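Local coordinates for protein putative sarcosine dimethylglycine methyltransferase (Galdieria sulphuraria, PDB 2O57) that probably transfers methyl groups from S-adenosylmethionine to sarcosine or dimethylglycine, at residues 143-154 with 172-183. Numbering follows the deposited sequence. Where two conformers were deposited one is given.
Sequences EIPCEDNSYDFI and ECARVLKPRGVM
Glu172 OE1 takes two hydrogen bonds, one from Ile144 N at 2.9 Å on its anti lone pair and one from Arg175 NH2 at 2.8 Å on the syn side. Arg175 NE reaches OE2 of the same carboxylate, a side-on grip that holds the guanidinium in place while its remaining N-H groups turn to the loop. There NH1 meets Cys146 O (2.9 Å, 162° at the hydrogen) and Asp148 OD1, both close to the guanidinium plane, although the Asp148 carboxylate is turned 53° from it. A bend at chi3 (67°) swings the guanidinium edge-on to the carbonyls of the 144-148 loop, with Val176 CG1 over one face, offset toward the rim. A leucine in place of Arg175 would probably leave Glu172 and Asp148 without their shared cation and the carbonyl of Cys146 without its donors. The example illustrates how a Rossmann-like methyltransferase sheet secures a beta-alpha-beta crossover: helix 166-176 links the neighbouring parallel strands 151-157 and 181-190, and the contact joins the first strand and its preceding loop to the helix end and the second strand. At the helix C-terminus Val176 O accepts from both Ser150 N (2.8 Å) and Tyr151 N, and beyond the turn at 178-181 Ile154 N bonds Val182 O at 3.0 Å. Ile154 CD1 touches Cys173 CB and Val176 CG2 and comes 3.7 Å from Leu177 CG. Where the chain turns at Asp152, Lys178 NZ lies 2.8 Å from Asp152 OD1 in a salt bridge, while OD2 accepts from Lys85 N of the adjoining strand.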
# COMPACT_ATOMS: atom_id res chain seq x y z
N GLU A 143 -26.29 3.80 -10.41
CA GLU A 143 -26.83 4.71 -11.39
C GLU A 143 -26.30 6.13 -11.14
O GLU A 143 -27.04 7.03 -10.69
CB GLU A 143 -28.36 4.67 -11.34
CG GLU A 143 -29.03 4.97 -12.67
CD GLU A 143 -30.55 4.86 -12.59
OE1 GLU A 143 -31.22 5.91 -12.79
OE2 GLU A 143 -31.07 3.74 -12.30
N ILE A 144 -25.02 6.33 -11.42
CA ILE A 144 -24.40 7.61 -11.14
C ILE A 144 -25.10 8.64 -12.03
O ILE A 144 -25.13 8.47 -13.25
CB ILE A 144 -22.87 7.56 -11.35
CG1 ILE A 144 -22.23 6.46 -10.46
CG2 ILE A 144 -22.28 8.94 -11.10
CD1 ILE A 144 -20.67 6.27 -10.66
N PRO A 145 -25.72 9.67 -11.41
CA PRO A 145 -26.57 10.60 -12.15
C PRO A 145 -25.71 11.63 -12.87
O PRO A 145 -25.79 12.81 -12.55
CB PRO A 145 -27.43 11.25 -11.05
CG PRO A 145 -26.50 11.31 -9.85
CD PRO A 145 -25.65 10.02 -9.97
N CYS A 146 -24.85 11.17 -13.78
CA CYS A 146 -23.87 12.01 -14.47
C CYS A 146 -23.66 11.45 -15.90
O CYS A 146 -23.85 10.24 -16.11
CB CYS A 146 -22.54 12.02 -13.66
SG CYS A 146 -22.60 12.35 -11.79
N GLU A 147 -23.20 12.29 -16.84
CA GLU A 147 -22.86 11.87 -18.22
C GLU A 147 -21.58 10.98 -18.28
O GLU A 147 -20.77 11.00 -17.37
CB GLU A 147 -22.59 13.08 -19.11
CG GLU A 147 -23.67 14.14 -19.16
CD GLU A 147 -23.53 15.01 -20.41
OE1 GLU A 147 -23.60 16.26 -20.29
OE2 GLU A 147 -23.34 14.43 -21.52
N ASP A 148 -21.42 10.24 -19.38
CA ASP A 148 -20.19 9.50 -19.67
C ASP A 148 -19.00 10.45 -19.75
O ASP A 148 -19.16 11.59 -20.19
CB ASP A 148 -20.25 8.78 -21.01
CG ASP A 148 -21.38 7.77 -21.08
OD1 ASP A 148 -22.26 7.77 -20.19
OD2 ASP A 148 -21.36 6.98 -22.03
N ASN A 149 -17.82 9.97 -19.35
CA ASN A 149 -16.59 10.70 -19.50
C ASN A 149 -16.60 12.07 -18.85
O ASN A 149 -16.19 13.03 -19.49
CB ASN A 149 -16.23 10.84 -20.99
CG ASN A 149 -16.14 9.52 -21.68
OD1 ASN A 149 -15.44 8.62 -21.20
ND2 ASN A 149 -16.86 9.36 -22.79
N SER A 150 -17.10 12.16 -17.61
CA SER A 150 -17.22 13.42 -16.88
C SER A 150 -16.04 13.74 -15.94
O SER A 150 -15.73 14.91 -15.73
CB SER A 150 -18.51 13.42 -16.02
OG SER A 150 -19.65 13.72 -16.81
N TYR A 151 -15.40 12.70 -15.37
CA TYR A 151 -14.46 12.93 -14.28
C TYR A 151 -12.99 12.66 -14.57
O TYR A 151 -12.63 11.65 -15.14
CB TYR A 151 -14.92 12.17 -13.02
CG TYR A 151 -16.27 12.68 -12.54
CD1 TYR A 151 -16.36 13.90 -11.87
CD2 TYR A 151 -17.44 11.99 -12.82
CE1 TYR A 151 -17.57 14.41 -11.46
CE2 TYR A 151 -18.68 12.47 -12.42
CZ TYR A 151 -18.74 13.70 -11.75
OH TYR A 151 -19.95 14.20 -11.33
N ASP A 152 -12.15 13.57 -14.11
CA ASP A 152 -10.73 13.30 -14.10
C ASP A 152 -10.36 12.20 -13.11
O ASP A 152 -9.42 11.48 -13.33
CB ASP A 152 -9.98 14.58 -13.79
CG ASP A 152 -10.25 15.64 -14.83
OD1 ASP A 152 -9.84 15.39 -15.98
OD2 ASP A 152 -10.91 16.66 -14.52
N PHE A 153 -11.12 12.09 -12.02
CA PHE A 153 -10.82 11.13 -10.96
C PHE A 153 -12.05 10.82 -10.09
O PHE A 153 -13.04 11.58 -10.07
CB PHE A 153 -9.63 11.59 -10.07
CG PHE A 153 -9.93 12.80 -9.22
CD1 PHE A 153 -10.42 12.65 -7.91
CD2 PHE A 153 -9.71 14.10 -9.72
CE1 PHE A 153 -10.69 13.80 -7.12
CE2 PHE A 153 -9.97 15.24 -8.93
CZ PHE A 153 -10.46 15.07 -7.62
N ILE A 154 -12.00 9.64 -9.48
CA ILE A 154 -12.97 9.16 -8.50
C ILE A 154 -12.23 8.82 -7.20
O ILE A 154 -11.14 8.19 -7.20
CB ILE A 154 -13.75 7.92 -8.98
CG1 ILE A 154 -14.59 8.27 -10.19
CG2 ILE A 154 -14.65 7.31 -7.82
CD1 ILE A 154 -15.27 7.02 -10.92
N GLU A 172 -20.20 1.56 -13.80
CA GLU A 172 -20.53 2.98 -13.66
C GLU A 172 -19.28 3.82 -13.45
O GLU A 172 -19.17 4.90 -14.01
CB GLU A 172 -21.53 3.22 -12.51
CG GLU A 172 -22.97 2.80 -12.85
CD GLU A 172 -23.51 3.69 -13.95
OE1 GLU A 172 -23.96 4.82 -13.65
OE2 GLU A 172 -23.47 3.28 -15.12
N CYS A 173 -18.36 3.33 -12.61
CA CYS A 173 -17.08 4.05 -12.40
C CYS A 173 -16.35 4.26 -13.73
O CYS A 173 -15.91 5.39 -14.03
CB CYS A 173 -16.19 3.36 -11.37
SG CYS A 173 -16.81 3.46 -9.65
N ALA A 174 -16.22 3.19 -14.52
CA ALA A 174 -15.55 3.29 -15.78
C ALA A 174 -16.28 4.21 -16.76
O ALA A 174 -15.66 5.04 -17.40
CB ALA A 174 -15.27 1.91 -16.40
N ARG A 175 -17.62 4.11 -16.80
CA ARG A 175 -18.44 4.97 -17.66
C ARG A 175 -18.21 6.46 -17.40
O ARG A 175 -18.05 7.26 -18.33
CB ARG A 175 -19.94 4.65 -17.48
CG ARG A 175 -20.83 5.49 -18.39
CD ARG A 175 -22.31 5.18 -18.21
NE ARG A 175 -22.82 5.57 -16.89
CZ ARG A 175 -23.14 6.81 -16.54
NH1 ARG A 175 -22.96 7.82 -17.40
NH2 ARG A 175 -23.63 7.04 -15.33
N VAL A 176 -18.21 6.85 -16.13
CA VAL A 176 -18.15 8.27 -15.82
C VAL A 176 -16.73 8.86 -15.80
O VAL A 176 -16.56 10.06 -15.78
CB VAL A 176 -18.95 8.64 -14.55
CG1 VAL A 176 -20.43 8.20 -14.72
CG2 VAL A 176 -18.28 8.07 -13.24
N LEU A 177 -15.72 7.99 -15.79
CA LEU A 177 -14.36 8.48 -15.85
C LEU A 177 -14.04 8.88 -17.26
O LEU A 177 -14.46 8.21 -18.22
CB LEU A 177 -13.35 7.41 -15.38
CG LEU A 177 -13.05 7.29 -13.89
CD1 LEU A 177 -12.19 6.03 -13.66
CD2 LEU A 177 -12.34 8.56 -13.39
N LYS A 178 -13.28 9.96 -17.38
CA LYS A 178 -12.68 10.29 -18.68
C LYS A 178 -11.64 9.24 -19.03
O LYS A 178 -11.10 8.57 -18.15
CB LYS A 178 -12.02 11.66 -18.65
CG LYS A 178 -12.97 12.84 -18.41
CD LYS A 178 -12.23 14.14 -18.73
CE LYS A 178 -12.55 15.22 -17.73
NZ LYS A 178 -11.60 16.38 -17.95
N PRO A 179 -11.31 9.11 -20.32
CA PRO A 179 -10.16 8.27 -20.69
C PRO A 179 -8.93 8.71 -19.88
O PRO A 179 -8.67 9.91 -19.71
CB PRO A 179 -9.96 8.59 -22.18
CG PRO A 179 -11.39 8.95 -22.65
CD PRO A 179 -11.96 9.73 -21.50
N ARG A 180 -8.21 7.73 -19.33
CA ARG A 180 -7.01 7.96 -18.52
C ARG A 180 -7.31 8.62 -17.17
O ARG A 180 -6.39 8.93 -16.44
CB ARG A 180 -5.90 8.68 -19.28
CG ARG A 180 -5.48 7.97 -20.60
CD ARG A 180 -4.11 8.48 -21.13
NE ARG A 180 -3.02 8.22 -20.16
CZ ARG A 180 -2.48 7.03 -19.90
NH1 ARG A 180 -2.92 5.90 -20.48
NH2 ARG A 180 -1.49 6.94 -19.01
N GLY A 181 -8.59 8.79 -16.85
CA GLY A 181 -9.00 9.13 -15.48
C GLY A 181 -8.58 8.09 -14.47
O GLY A 181 -8.39 6.92 -14.81
N VAL A 182 -8.43 8.50 -13.21
CA VAL A 182 -7.85 7.62 -12.21
C VAL A 182 -8.85 7.46 -11.05
O VAL A 182 -9.47 8.44 -10.63
CB VAL A 182 -6.46 8.14 -11.71
CG1 VAL A 182 -5.91 7.30 -10.52
CG2 VAL A 182 -5.42 8.06 -12.84
N MSE A 183 -9.00 6.23 -10.55
CA MSE A 183 -9.86 6.04 -9.39
C MSE A 183 -9.05 5.54 -8.21
O MSE A 183 -8.32 4.55 -8.33
CB MSE A 183 -10.96 5.03 -9.69
CG MSE A 183 -11.76 4.67 -8.43
SE MSE A 183 -13.54 3.93 -8.74
CE MSE A 183 -13.06 2.23 -9.36
O HOH W 1 -17.83 6.30 -20.94